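Local coordinates for protein AceL NrdHF-1-1 Intein (PDB 6ZGQ) that probably acts as a naturally split class 3 intein, a protein-splicing element, here captured as a linked, splice-inactive variant, at residues L8-K13 with P128-A133; F66-S71 with N149-G154. One frame throughout, in Å; residues are numbered along the deposited sequence. Where two conformers were deposited one is given.

Contact 1: residues L8-K13 with P128-A133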
ATOM      1  N   LEU A   8       1.895  -3.984   6.644  1.00 13.45           N
ATOM      2  CA  LEU A   8       0.804  -4.564   5.832  1.00 13.34           C
ATOM      3  C   LEU A   8       0.569  -6.011   6.264  1.00 14.36           C
ATOM      4  O   LEU A   8       1.551  -6.702   6.560  1.00 13.97           O
ATOM      5  CB  LEU A   8       1.195  -4.546   4.348  1.00 12.18           C
ATOM      6  CG  LEU A   8       1.531  -3.170   3.782  1.00 13.39           C
ATOM      7  CD1 LEU A   8       2.299  -3.291   2.476  1.00 13.72           C
ATOM      8  CD2 LEU A   8       0.262  -2.361   3.579  1.00 13.88           C
ATOM      9  N   LEU A   9      -0.698  -6.456   6.262  1.00 13.81           N
ATOM     10  CA  LEU A   9      -1.086  -7.819   6.679  1.00 13.88           C
ATOM     11  C   LEU A   9      -0.278  -8.841   5.891  1.00 13.83           C
ATOM     12  O   LEU A   9      -0.072  -8.645   4.685  1.00 15.49           O
ATOM     13  CB  LEU A   9      -2.582  -8.059   6.440  1.00 13.99           C
ATOM     14  CG  LEU A   9      -3.114  -9.407   6.930  1.00 14.44           C
ATOM     15  CD1 LEU A   9      -2.951  -9.517   8.435  1.00 15.23           C
ATOM     16  CD2 LEU A   9      -4.567  -9.592   6.534  1.00 15.40           C
ATOM     17  N   VAL A  10       0.175  -9.908   6.561  1.00 13.26           N
ATOM     18  CA  VAL A  10       0.905 -11.011   5.904  1.00 13.11           C
ATOM     19  C   VAL A  10       0.090 -11.481   4.691  1.00 12.97           C
ATOM     20  O   VAL A  10      -1.155 -11.452   4.737  1.00 12.78           O
ATOM     21  CB  VAL A  10       1.206 -12.189   6.877  1.00 13.80           C
ATOM     22  CG1 VAL A  10      -0.069 -12.824   7.422  1.00 13.40           C
ATOM     23  CG2 VAL A  10       2.090 -13.241   6.218  1.00 13.56           C
ATOM     24  N   GLY A  11       0.792 -11.840   3.611  1.00 12.32           N
ATOM     25  CA  GLY A  11       0.173 -12.383   2.408  1.00 12.71           C
ATOM     26  C   GLY A  11      -0.267 -11.318   1.425  1.00 11.97           C
ATOM     27  O   GLY A  11      -0.694 -11.658   0.324  1.00 13.25           O
ATOM     28  N   THR A  12      -0.208 -10.042   1.824  1.00 11.03           N
ATOM     29  CA  THR A  12      -0.279  -8.926   0.868  1.00 10.16           C
ATOM     30  C   THR A  12       0.804  -9.156  -0.188  1.00  9.37           C
ATOM     31  O   THR A  12       1.963  -9.354   0.181  1.00  9.13           O
ATOM     32  CB  THR A  12      -0.057  -7.575   1.575  1.00 10.53           C
ATOM     33  OG1 THR A  12      -1.153  -7.338   2.460  1.00 11.73           O
ATOM     34  CG2 THR A  12       0.031  -6.409   0.585  1.00 11.24           C
ATOM     35  N   LYS A  13       0.435  -9.156  -1.476  1.00  8.72           N
ATOM     36  CA  LYS A  13       1.409  -9.323  -2.567  1.00  9.08           C
ATOM     37  C   LYS A  13       2.002  -7.961  -2.935  1.00  8.96           C
ATOM     38  O   LYS A  13       1.273  -6.976  -2.959  1.00  9.06           O
ATOM     39  CB  LYS A  13       0.769  -9.994  -3.789  1.00 10.00           C
ATOM     40  CG  LYS A  13       0.569 -11.485  -3.598  1.00 11.16           C
ATOM     41  CD  LYS A  13      -0.121 -12.115  -4.781  1.00 12.88           C
ATOM     42  CE  LYS A  13      -0.492 -13.545  -4.462  1.00 15.64           C
ATOM     43  NZ  LYS A  13       0.698 -14.397  -4.192  1.00 18.31           N
ATOM     44  N   PRO A 128      -3.329 -12.656  17.369  1.00 24.95           N
ATOM     45  CA  PRO A 128      -2.234 -11.938  16.703  1.00 23.56           C
ATOM     46  C   PRO A 128      -1.829 -12.604  15.380  1.00 20.90           C
ATOM     47  O   PRO A 128      -1.956 -13.822  15.252  1.00 22.76           O
ATOM     48  CB  PRO A 128      -1.077 -11.992  17.720  1.00 24.60           C
ATOM     49  CG  PRO A 128      -1.504 -12.948  18.788  1.00 25.50           C
ATOM     50  CD  PRO A 128      -3.000 -13.007  18.759  1.00 25.27           C
ATOM     51  N   THR A 129      -1.388 -11.800  14.409  1.00 18.53           N
ATOM     52  CA  THR A 129      -0.833 -12.294  13.138  1.00 17.87           C
ATOM     53  C   THR A 129       0.294 -11.366  12.671  1.00 15.30           C
ATOM     54  O   THR A 129       0.395 -10.239  13.175  1.00 14.99           O
ATOM     55  CB  THR A 129      -1.917 -12.452  12.050  1.00 19.17           C
ATOM     56  OG1 THR A 129      -1.375 -13.224  10.981  1.00 20.12           O
ATOM     57  CG2 THR A 129      -2.422 -11.103  11.507  1.00 18.81           C
ATOM     58  N   GLU A 130       1.128 -11.846  11.744  1.00 14.65           N
ATOM     59  CA  GLU A 130       2.308 -11.098  11.284  1.00 14.86           C
ATOM     60  C   GLU A 130       1.870 -10.025  10.293  1.00 12.19           C
ATOM     61  O   GLU A 130       0.967 -10.278   9.484  1.00 12.13           O
ATOM     62  CB  GLU A 130       3.414 -11.997  10.686  1.00 18.54           C
ATOM     63  CG  GLU A 130       2.998 -13.390  10.252  1.00 22.25           C
ATOM     64  CD  GLU A 130       4.186 -14.224   9.827  1.00 25.65           C
ATOM     65  OE1 GLU A 130       4.828 -13.873   8.816  1.00 27.17           O
ATOM     66  OE2 GLU A 130       4.481 -15.231  10.507  1.00 29.76           O
ATOM     67  N   PHE A 131       2.454  -8.828  10.439  1.00 10.70           N
ATOM     68  CA  PHE A 131       2.413  -7.735   9.447  1.00 10.19           C
ATOM     69  C   PHE A 131       3.861  -7.466   8.994  1.00 10.23           C
ATOM     70  O   PHE A 131       4.800  -7.594   9.800  1.00 10.69           O
ATOM     71  CB  PHE A 131       1.825  -6.432  10.022  1.00  9.44           C
ATOM     72  CG  PHE A 131       0.385  -6.514  10.467  1.00 10.19           C
ATOM     73  CD1 PHE A 131       0.030  -7.236  11.592  1.00 11.92           C
ATOM     74  CD2 PHE A 131      -0.609  -5.816   9.793  1.00 10.90           C
ATOM     75  CE1 PHE A 131      -1.286  -7.301  12.012  1.00 11.72           C
ATOM     76  CE2 PHE A 131      -1.928  -5.873  10.220  1.00 11.06           C
ATOM     77  CZ  PHE A 131      -2.266  -6.616  11.331  1.00 11.41           C
ATOM     78  N   HIS A 132       4.026  -7.100   7.722  1.00  8.37           N
ATOM     79  CA  HIS A 132       5.329  -6.860   7.109  1.00  8.55           C
ATOM     80  C   HIS A 132       5.332  -5.449   6.480  1.00  9.69           C
ATOM     81  O   HIS A 132       4.253  -4.927   6.138  1.00 10.43           O
ATOM     82  CB  HIS A 132       5.622  -7.954   6.070  1.00  7.91           C
ATOM     83  CG  HIS A 132       5.707  -9.328   6.650  1.00  7.29           C
ATOM     84  ND1 HIS A 132       6.906  -9.918   6.981  1.00  7.63           N
ATOM     85  CD2 HIS A 132       4.746 -10.232   6.954  1.00  7.50           C
ATOM     86  CE1 HIS A 132       6.682 -11.122   7.477  1.00  7.47           C
ATOM     87  NE2 HIS A 132       5.377 -11.338   7.473  1.00  8.22           N
ATOM     88  N   ALA A 133       6.524  -4.846   6.390  1.00  9.60           N
ATOM     89  CA  ALA A 133       6.744  -3.502   5.821  1.00  9.47           C
ATOM     90  C   ALA A 133       8.049  -3.459   5.025  1.00  9.17           C
ATOM     91  O   ALA A 133       8.969  -4.207   5.344  1.00 10.04           O
ATOM     92  CB  ALA A 133       6.784  -2.454   6.926  1.00  9.47           C
TER
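L8 N donates to H132 O over 2.6 Å in a nearly straight bond (175° at the hydrogen), and H132 N returns a bond of 2.8 Å to L8 O, making the two residues an antiparallel hydrogen-bonded pair. L8 O also receives a CA-H...O contact from F131. One step on, L9 and F131 form a non-hydrogen-bonded pair, and the pairing ends where V10 N reaches E130 O at 3.1 Å, more bent. The CG of L9 is anti to its backbone N (chi1 -176°), and from there CD1 reaches one face of the F131 ring, offset toward the rim. The same methyl presses on T129 CG2 at 3.5 Å, a tight contact between side chains crossing at about a right angle. V10 lies alongside H132, with its CG2 4.0 Å from H132 NE2. That nitrogen donates to E130 OE1 at 2.9 Å on the anti side of the carboxylate, which fixes the rotation of the imidazole beside V10. The chain leaves the sheet through a type II turn that starts on the paired L9 and runs to T12, with G11 at positive phi. L9 O holds this turn by accepting from both T12 N and T12 OG1. Strand 128-135 is the middle of a three-stranded antiparallel sheet, with 49-55 along its other edge, while L8 packs on F141 and V143 of strand 140-144.

Contact 2: residues F66-S71 with N149-G154; sequences FDQKVS and NRSVTG
The F66 ring has V152 O at its edge, near the ring plane, and S151 CB 3.6 Å from CD1; the ring of F100 also stacks with it. The second flat group, the Q68 amide, keeps both NE2 bonds close to its plane: one N-H goes to S151 OG at 2.9 Å, the other to V152 O at 3.0 Å. NE2 stands above the V152 carbonyl plane, 63° out of it. At the amide's other end, T153 OG1 donates to Q68 OE1 over 2.8 Å, again from above the carbonyl plane. These three bonds hold the amide against rotation, and a water lies within bonding distance of both OE1 and V152 O. T153 OG1 is bonded to H74 NE2 as well. A leucine in place of Q68 would probably leave S151 OG and V152 O without their NE2 donor and T153 OG1 without this acceptor. Strands 66-70 and 150-154 belong to different sheets and run 48° apart, with axes 7.3 Å from each other at closest approach, so side chains bridge them where no backbone pairing exists. This buried cross-sheet amide network lies near the centre of an all-beta domain, consistent with the HINT fold of inteins.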
ATOM      1  N   PHE A  66      -9.949  -1.035  -5.096  1.00 13.60           N
ATOM      2  CA  PHE A  66      -8.961  -0.721  -4.045  1.00 11.91           C
ATOM      3  C   PHE A  66      -9.225  -1.634  -2.828  1.00 11.60           C
ATOM      4  O   PHE A  66     -10.346  -1.669  -2.297  1.00 12.47           O
ATOM      5  CB  PHE A  66      -9.060   0.771  -3.665  1.00 11.84           C
ATOM      6  CG  PHE A  66      -7.972   1.257  -2.738  1.00 10.70           C
ATOM      7  CD1 PHE A  66      -6.710   1.560  -3.220  1.00 10.91           C
ATOM      8  CD2 PHE A  66      -8.227   1.436  -1.387  1.00 10.42           C
ATOM      9  CE1 PHE A  66      -5.718   2.012  -2.368  1.00 10.95           C
ATOM     10  CE2 PHE A  66      -7.239   1.883  -0.528  1.00 10.74           C
ATOM     11  CZ  PHE A  66      -5.979   2.166  -1.018  1.00 10.58           C
ATOM     12  N   ASP A  67      -8.208  -2.396  -2.422  1.00 10.81           N
ATOM     13  CA  ASP A  67      -8.256  -3.194  -1.179  1.00 10.44           C
ATOM     14  C   ASP A  67      -6.870  -3.208  -0.540  1.00  9.61           C
ATOM     15  O   ASP A  67      -5.928  -3.710  -1.162  1.00  9.69           O
ATOM     16  CB  ASP A  67      -8.722  -4.633  -1.447  1.00 11.78           C
ATOM     17  CG  ASP A  67      -9.176  -5.358  -0.180  1.00 12.64           C
ATOM     18  OD1 ASP A  67      -8.345  -5.566   0.731  1.00 14.31           O
ATOM     19  OD2 ASP A  67     -10.368  -5.705  -0.096  1.00 14.02           O
ATOM     20  N   GLN A  68      -6.761  -2.640   0.669  1.00  9.02           N
ATOM     21  CA  GLN A  68      -5.537  -2.676   1.487  1.00  8.79           C
ATOM     22  C   GLN A  68      -5.916  -3.047   2.933  1.00  8.71           C
ATOM     23  O   GLN A  68      -6.939  -2.571   3.445  1.00  8.48           O
ATOM     24  CB  GLN A  68      -4.794  -1.333   1.411  1.00  8.37           C
ATOM     25  CG  GLN A  68      -4.308  -1.025  -0.001  1.00  9.10           C
ATOM     26  CD  GLN A  68      -3.361   0.150  -0.093  1.00 10.26           C
ATOM     27  OE1 GLN A  68      -3.009   0.783   0.906  1.00 10.16           O
ATOM     28  NE2 GLN A  68      -2.937   0.449  -1.314  1.00  9.80           N
ATOM     29  N   LYS A  69      -5.117  -3.940   3.530  1.00  8.94           N
ATOM     30  CA  LYS A  69      -5.252  -4.384   4.919  1.00  9.84           C
ATOM     31  C   LYS A  69      -3.935  -4.004   5.614  1.00  9.56           C
ATOM     32  O   LYS A  69      -2.886  -4.596   5.325  1.00 10.65           O
ATOM     33  CB  LYS A  69      -5.551  -5.894   4.959  1.00 10.81           C
ATOM     34  CG  LYS A  69      -6.864  -6.262   4.268  1.00 11.45           C
ATOM     35  CD  LYS A  69      -7.183  -7.748   4.342  1.00 13.97           C
ATOM     36  CE  LYS A  69      -8.349  -8.126   3.440  1.00 14.96           C
ATOM     37  NZ  LYS A  69      -7.913  -8.358   2.035  1.00 18.48           N
ATOM     38  N   VAL A  70      -3.998  -2.984   6.471  1.00  8.98           N
ATOM     39  CA  VAL A  70      -2.812  -2.291   6.980  1.00  9.16           C
ATOM     40  C   VAL A  70      -2.895  -2.115   8.511  1.00  9.16           C
ATOM     41  O   VAL A  70      -3.994  -2.204   9.085  1.00  8.79           O
ATOM     42  CB  VAL A  70      -2.656  -0.930   6.247  1.00  9.01           C
ATOM     43  CG1 VAL A  70      -2.778  -1.116   4.736  1.00  8.98           C
ATOM     44  CG2 VAL A  70      -3.687   0.089   6.721  1.00  9.34           C
ATOM     45  N   SER A  71      -1.739  -1.892   9.147  0.53  9.25           N
ATOM     46  CA  SER A  71      -1.654  -1.568  10.582  0.53  9.41           C
ATOM     47  C   SER A  71      -2.169  -0.145  10.824  0.53  9.75           C
ATOM     48  O   SER A  71      -2.208   0.659   9.899  0.53 10.13           O
ATOM     49  CB  SER A  71      -0.211  -1.703  11.073  0.53  9.42           C
ATOM     50  OG  SER A  71       0.282  -3.005  10.821  0.53  9.55           O
ATOM     51  N   ASN A 149      -6.024  -6.659  -8.385  1.00 10.63           N
ATOM     52  CA  ASN A 149      -5.994  -5.187  -8.504  1.00 10.57           C
ATOM     53  C   ASN A 149      -4.731  -4.649  -7.839  1.00 10.48           C
ATOM     54  O   ASN A 149      -4.415  -5.066  -6.716  1.00 12.07           O
ATOM     55  CB  ASN A 149      -7.220  -4.532  -7.852  1.00 11.11           C
ATOM     56  CG  ASN A 149      -8.535  -5.063  -8.383  1.00 11.50           C
ATOM     57  OD1 ASN A 149      -9.365  -5.557  -7.619  1.00 14.92           O
ATOM     58  ND2 ASN A 149      -8.732  -4.969  -9.690  1.00 10.48           N
ATOM     59  N   ARG A 150      -4.032  -3.738  -8.523  1.00  9.77           N
ATOM     60  CA  ARG A 150      -2.800  -3.112  -8.023  1.00  9.50           C
ATOM     61  C   ARG A 150      -3.114  -1.674  -7.581  1.00  8.90           C
ATOM     62  O   ARG A 150      -3.953  -1.012  -8.199  1.00  8.84           O
ATOM     63  CB  ARG A 150      -1.697  -3.177  -9.095  1.00  9.77           C
ATOM     64  CG  ARG A 150      -1.366  -4.608  -9.487  1.00 11.00           C
ATOM     65  CD  ARG A 150      -0.118  -4.794 -10.334  1.00 11.85           C
ATOM     66  NE  ARG A 150       0.064  -6.228 -10.539  1.00 12.61           N
ATOM     67  CZ  ARG A 150      -0.631  -6.972 -11.398  1.00 13.12           C
ATOM     68  NH1 ARG A 150      -1.555  -6.433 -12.192  1.00 13.45           N
ATOM     69  NH2 ARG A 150      -0.391  -8.276 -11.471  1.00 13.53           N
ATOM     70  N   SER A 151      -2.486  -1.242  -6.479  1.00  8.06           N
ATOM     71  CA  SER A 151      -2.655   0.101  -5.897  1.00  8.12           C
ATOM     72  C   SER A 151      -1.366   0.531  -5.202  1.00  7.97           C
ATOM     73  O   SER A 151      -0.522  -0.326  -4.907  1.00  8.04           O
ATOM     74  CB  SER A 151      -3.822   0.124  -4.908  1.00  7.82           C
ATOM     75  OG  SER A 151      -3.629  -0.788  -3.833  1.00  8.46           O
ATOM     76  N   VAL A 152      -1.219   1.840  -4.970  1.00  7.63           N
ATOM     77  CA  VAL A 152      -0.028   2.424  -4.324  1.00  7.80           C
ATOM     78  C   VAL A 152      -0.309   2.459  -2.818  1.00  7.59           C
ATOM     79  O   VAL A 152      -1.412   2.842  -2.417  1.00  7.75           O
ATOM     80  CB  VAL A 152       0.286   3.841  -4.885  1.00  7.81           C
ATOM     81  CG1 VAL A 152       1.404   4.544  -4.121  1.00  7.87           C
ATOM     82  CG2 VAL A 152       0.643   3.762  -6.367  1.00  7.75           C
ATOM     83  N   THR A 153       0.658   2.010  -2.014  1.00  7.07           N
ATOM     84  CA  THR A 153       0.573   2.048  -0.544  1.00  6.95           C
ATOM     85  C   THR A 153       1.890   2.601   0.014  1.00  7.08           C
ATOM     86  O   THR A 153       2.907   2.545  -0.687  1.00  7.89           O
ATOM     87  CB  THR A 153       0.254   0.655   0.035  1.00  6.39           C
ATOM     88  OG1 THR A 153      -0.270   0.823   1.352  1.00  6.61           O
ATOM     89  CG2 THR A 153       1.487  -0.251   0.073  1.00  6.05           C
ATOM     90  N   GLY A 154       1.864   3.148   1.231  1.00  7.01           N
ATOM     91  CA  GLY A 154       3.060   3.735   1.854  1.00  7.53           C
ATOM     92  C   GLY A 154       4.112   2.704   2.229  1.00  7.57           C
ATOM     93  O   GLY A 154       3.759   1.598   2.663  1.00 10.26           O
TER
HETATM   94  O   HOH W   1      -2.316   3.742   0.234  1.00  9.26           O

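The four segments alternate along the chain: 8-13 and 128-133 make contact 1, while 66-71 and 149-154 make contact 2, with centres about 12 Å apart. Strand 8-9 joins them. L9 N lies 3.0 Å from K69 O, a probable hydrogen bond, and L8 CD2 packs on V70 CG1 at 3.5 Å and approaches T153 OG1 at 3.9 Å. H74 is shared: L8 touches it, and T153 is bonded to it. Its place in the sequence is consistent with the block B histidine of inteins, and A133, at the end of contact 1, probably marks the engineered replacement of the catalytic cysteine. Both contacts thus probably border the splicing centre.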